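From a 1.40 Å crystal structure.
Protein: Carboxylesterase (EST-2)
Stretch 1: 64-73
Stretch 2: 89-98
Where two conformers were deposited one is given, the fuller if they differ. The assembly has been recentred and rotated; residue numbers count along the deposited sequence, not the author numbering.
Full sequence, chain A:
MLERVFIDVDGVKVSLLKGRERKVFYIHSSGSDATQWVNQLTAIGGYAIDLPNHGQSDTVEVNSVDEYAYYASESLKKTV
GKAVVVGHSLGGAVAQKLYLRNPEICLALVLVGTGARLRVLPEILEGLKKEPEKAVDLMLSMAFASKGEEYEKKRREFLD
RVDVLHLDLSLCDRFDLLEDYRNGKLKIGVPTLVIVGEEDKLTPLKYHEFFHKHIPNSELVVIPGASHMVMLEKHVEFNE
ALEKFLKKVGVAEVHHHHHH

Stretch 1 (64-73) SVDEYAYYAS
Stretch 2, residues 89-98: SLGGAVAQKL

Each stretch is one residue at the N-cap position followed by a helix that runs on past the stretch: Val65 to Ser73 in the first, Leu90 to Leu98 in the second. Phi and psi stay near -60°/-40° throughout both helices. The residues before them do not: Ser64 is extended at -158°/158°, and Ser89 has the unusual pair 56°/-117°. The axes approach to 8.3 Å and cross at -74°, the N-to-C directions being 74° apart, so contact is concentrated around a crossing point. The register is set by Ala69 CA to Leu98 CA at 5.0 Å and Asp66 CA to Lys97 CA at 6.0 Å. The interface buries 503 Å², both sides summed.

The backbone bonds that form within the stretches run along each helix, and none crosses between them. In the first, Ala69 N to Val65 O (2.9 Å), Tyr70 N to Asp66 O (3.0 Å), Ala72 N to Tyr68 O (2.9 Å) and Ser73 N to Ala69 O (2.8 Å) give the i to i-4 pattern. The second repeats it with Val94 N to Leu90 O (2.9 Å), Ala95 N to Gly91 O (2.8 Å), Lys97 N to Ala93 O (3.0 Å) and Leu98 N to Val94 O (2.8 Å).

The N termini differ. Ser64 (chi1 p, 66°) caps its helix: OG accepts from Glu67 N at 3.1 Å with an angle of 152°, and also donates weakly to Glu67 OE2 at 3.3 Å. Ser89 (chi1 t, -154°) occupies the equivalent position but makes no side-chain capping bond; Ser89 O accepts from Ala93 N at 3.1 Å and, weakly, from Gly92 N at 2.9 Å, as Ser64 O accepts weakly from Tyr68 N at 3.4 Å and Glu67 N at 3.2 Å. Farther along, Gln96 (chi1 m, chi2 t) folds back so that NE2 donates to Gly92 O at 3.1 Å and 155°. Ser73 (chi1 p) likewise turns its hydroxyl to its own helix, OG lying 3.0 Å from Ala69 O and 2.9 Å from Tyr70 O.

With no backbone hydrogen bond between the helices, packing is mainly apolar and interlocking. Val65 (chi1 t, 174°) points toward the second helix and sits among Leu90, Ala93, Val94 and Lys97; its CG1 is 3.9 Å from Ala93 CB and 3.8 Å from Lys97 CG. Val94 (chi1 t, 173°) reciprocates among Val65, Tyr68, Ala69 and Ala72, with CG2 3.8 Å from Tyr68 CB and CG1 4.0 Å from Ala72 CB. The small Ala69 allows close approach: its CB lies 3.8 Å from Leu98 N. Leu98 (chi1 t, chi2 t) leaves its backbone sideways, but its end comes nearer, placing CD1 3.9 Å from Ala72 CB.

The sole polar link across is a salt bridge between two partly exposed residues. Lys97 (m, m, t, t) points toward the first helix and extends NZ to Asp66 OD2 at 3.4 Å, a weak hydrogen bond in which opposite charges pair; Asp66 has chi1 -89°. The Tyr68 hydroxyl is satisfied elsewhere in the structure.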

# COMPACT_ATOMS: atom_id res chain seq x y z
N SER A 64 5.50 14.75 3.41
CA SER A 64 5.43 14.30 2.04
C SER A 64 5.44 12.78 1.94
O SER A 64 5.93 12.09 2.84
CB SER A 64 6.61 14.83 1.22
OG SER A 64 7.82 14.28 1.67
N VAL A 65 4.93 12.29 0.82
CA VAL A 65 5.09 10.88 0.45
C VAL A 65 6.57 10.51 0.42
O VAL A 65 6.94 9.42 0.86
CB VAL A 65 4.39 10.57 -0.87
CG1 VAL A 65 4.67 9.15 -1.34
CG2 VAL A 65 2.88 10.74 -0.75
N ASP A 66 7.43 11.38 -0.11
CA ASP A 66 8.88 11.12 -0.13
C ASP A 66 9.47 10.82 1.24
O ASP A 66 10.33 9.95 1.38
CB ASP A 66 9.64 12.32 -0.74
CG ASP A 66 9.79 12.23 -2.26
OD1 ASP A 66 10.06 11.13 -2.78
OD2 ASP A 66 9.67 13.28 -2.92
N GLU A 67 9.03 11.54 2.28
CA GLU A 67 9.50 11.30 3.63
C GLU A 67 9.08 9.88 4.12
O GLU A 67 9.88 9.18 4.72
CB GLU A 67 9.03 12.45 4.54
CG GLU A 67 9.86 13.72 4.35
CD GLU A 67 9.15 14.99 4.78
OE1 GLU A 67 8.52 15.01 5.86
OE2 GLU A 67 9.23 16.00 4.04
N TYR A 68 7.83 9.50 3.86
CA TYR A 68 7.46 8.13 4.19
C TYR A 68 8.29 7.12 3.40
O TYR A 68 8.63 6.05 3.91
CB TYR A 68 5.96 7.87 3.96
CG TYR A 68 5.07 8.30 5.09
CD1 TYR A 68 5.38 7.99 6.40
CD2 TYR A 68 3.87 8.96 4.86
CE1 TYR A 68 4.58 8.35 7.45
CE2 TYR A 68 3.05 9.36 5.92
CZ TYR A 68 3.42 9.04 7.23
OH TYR A 68 2.65 9.43 8.32
N ALA A 69 8.63 7.43 2.15
CA ALA A 69 9.48 6.55 1.37
C ALA A 69 10.89 6.39 1.95
O ALA A 69 11.49 5.32 1.82
CB ALA A 69 9.53 7.02 -0.08
N TYR A 70 11.39 7.44 2.58
CA TYR A 70 12.65 7.33 3.30
C TYR A 70 12.54 6.32 4.44
O TYR A 70 13.36 5.42 4.55
CB TYR A 70 13.09 8.70 3.84
CG TYR A 70 14.30 8.59 4.72
CD1 TYR A 70 15.55 8.40 4.15
CD2 TYR A 70 14.18 8.61 6.10
CE1 TYR A 70 16.68 8.26 4.95
CE2 TYR A 70 15.31 8.46 6.90
CZ TYR A 70 16.54 8.28 6.31
OH TYR A 70 17.69 8.14 7.06
N TYR A 71 11.52 6.45 5.29
CA TYR A 71 11.33 5.47 6.36
C TYR A 71 11.13 4.05 5.82
O TYR A 71 11.68 3.09 6.36
CB TYR A 71 10.19 5.82 7.30
CG TYR A 71 10.49 7.02 8.15
CD1 TYR A 71 11.40 6.93 9.21
CD2 TYR A 71 9.91 8.25 7.88
CE1 TYR A 71 11.72 8.05 9.96
CE2 TYR A 71 10.22 9.38 8.63
CZ TYR A 71 11.13 9.26 9.66
OH TYR A 71 11.43 10.38 10.41
N ALA A 72 10.38 3.92 4.74
CA ALA A 72 10.16 2.61 4.16
C ALA A 72 11.43 2.02 3.60
O ALA A 72 11.71 0.85 3.80
CB ALA A 72 9.07 2.67 3.11
N SER A 73 12.21 2.82 2.86
CA SER A 73 13.45 2.33 2.30
C SER A 73 14.48 1.91 3.35
O SER A 73 15.07 0.82 3.23
CB SER A 73 14.03 3.34 1.34
OG SER A 73 14.34 4.56 1.96
N SER A 89 -2.60 1.87 -2.16
CA SER A 89 -3.12 3.25 -2.12
C SER A 89 -2.04 4.28 -1.75
O SER A 89 -1.09 4.38 -2.52
CB SER A 89 -4.39 3.30 -1.27
OG SER A 89 -5.22 4.41 -1.68
N LEU A 90 -2.12 5.01 -0.63
CA LEU A 90 -0.97 5.79 -0.15
C LEU A 90 0.31 4.95 -0.20
O LEU A 90 1.38 5.46 -0.59
CB LEU A 90 -1.18 6.25 1.29
CG LEU A 90 0.03 6.79 2.07
CD1 LEU A 90 0.49 8.09 1.46
CD2 LEU A 90 -0.28 6.95 3.55
N GLY A 91 0.25 3.70 0.25
CA GLY A 91 1.44 2.85 0.26
C GLY A 91 1.99 2.58 -1.12
O GLY A 91 3.19 2.30 -1.29
N GLY A 92 1.12 2.59 -2.14
CA GLY A 92 1.55 2.49 -3.53
C GLY A 92 2.25 3.74 -4.01
O GLY A 92 3.15 3.66 -4.84
N ALA A 93 1.84 4.89 -3.51
CA ALA A 93 2.56 6.17 -3.78
C ALA A 93 3.93 6.11 -3.13
O ALA A 93 4.96 6.48 -3.74
CB ALA A 93 1.76 7.36 -3.30
N VAL A 94 3.98 5.66 -1.89
CA VAL A 94 5.24 5.47 -1.17
C VAL A 94 6.12 4.49 -1.93
O VAL A 94 7.31 4.76 -2.12
CB VAL A 94 4.99 5.00 0.28
CG1 VAL A 94 6.30 4.63 0.97
CG2 VAL A 94 4.27 6.08 1.06
N ALA A 95 5.56 3.38 -2.43
CA ALA A 95 6.33 2.43 -3.22
C ALA A 95 6.93 3.05 -4.47
O ALA A 95 8.08 2.74 -4.81
CB ALA A 95 5.46 1.23 -3.58
N GLN A 96 6.16 3.87 -5.18
CA GLN A 96 6.67 4.50 -6.39
C GLN A 96 7.83 5.44 -6.04
O GLN A 96 8.87 5.38 -6.72
CB GLN A 96 5.56 5.28 -7.08
CG GLN A 96 4.51 4.40 -7.71
CD GLN A 96 3.32 5.19 -8.15
OE1 GLN A 96 3.36 5.86 -9.18
NE2 GLN A 96 2.25 5.18 -7.37
N LYS A 97 7.69 6.27 -5.00
CA LYS A 97 8.77 7.15 -4.58
C LYS A 97 9.98 6.37 -4.08
O LYS A 97 11.14 6.77 -4.34
CB LYS A 97 8.31 8.19 -3.58
CG LYS A 97 7.30 9.18 -4.12
CD LYS A 97 7.85 10.15 -5.16
CE LYS A 97 7.08 11.46 -5.15
NZ LYS A 97 7.92 12.54 -5.73
N LEU A 98 9.75 5.26 -3.40
CA LEU A 98 10.82 4.39 -2.96
C LEU A 98 11.62 3.86 -4.15
O LEU A 98 12.86 3.86 -4.13
CB LEU A 98 10.26 3.25 -2.10
CG LEU A 98 11.22 2.24 -1.49
CD1 LEU A 98 10.59 1.55 -0.28
CD2 LEU A 98 11.66 1.20 -2.50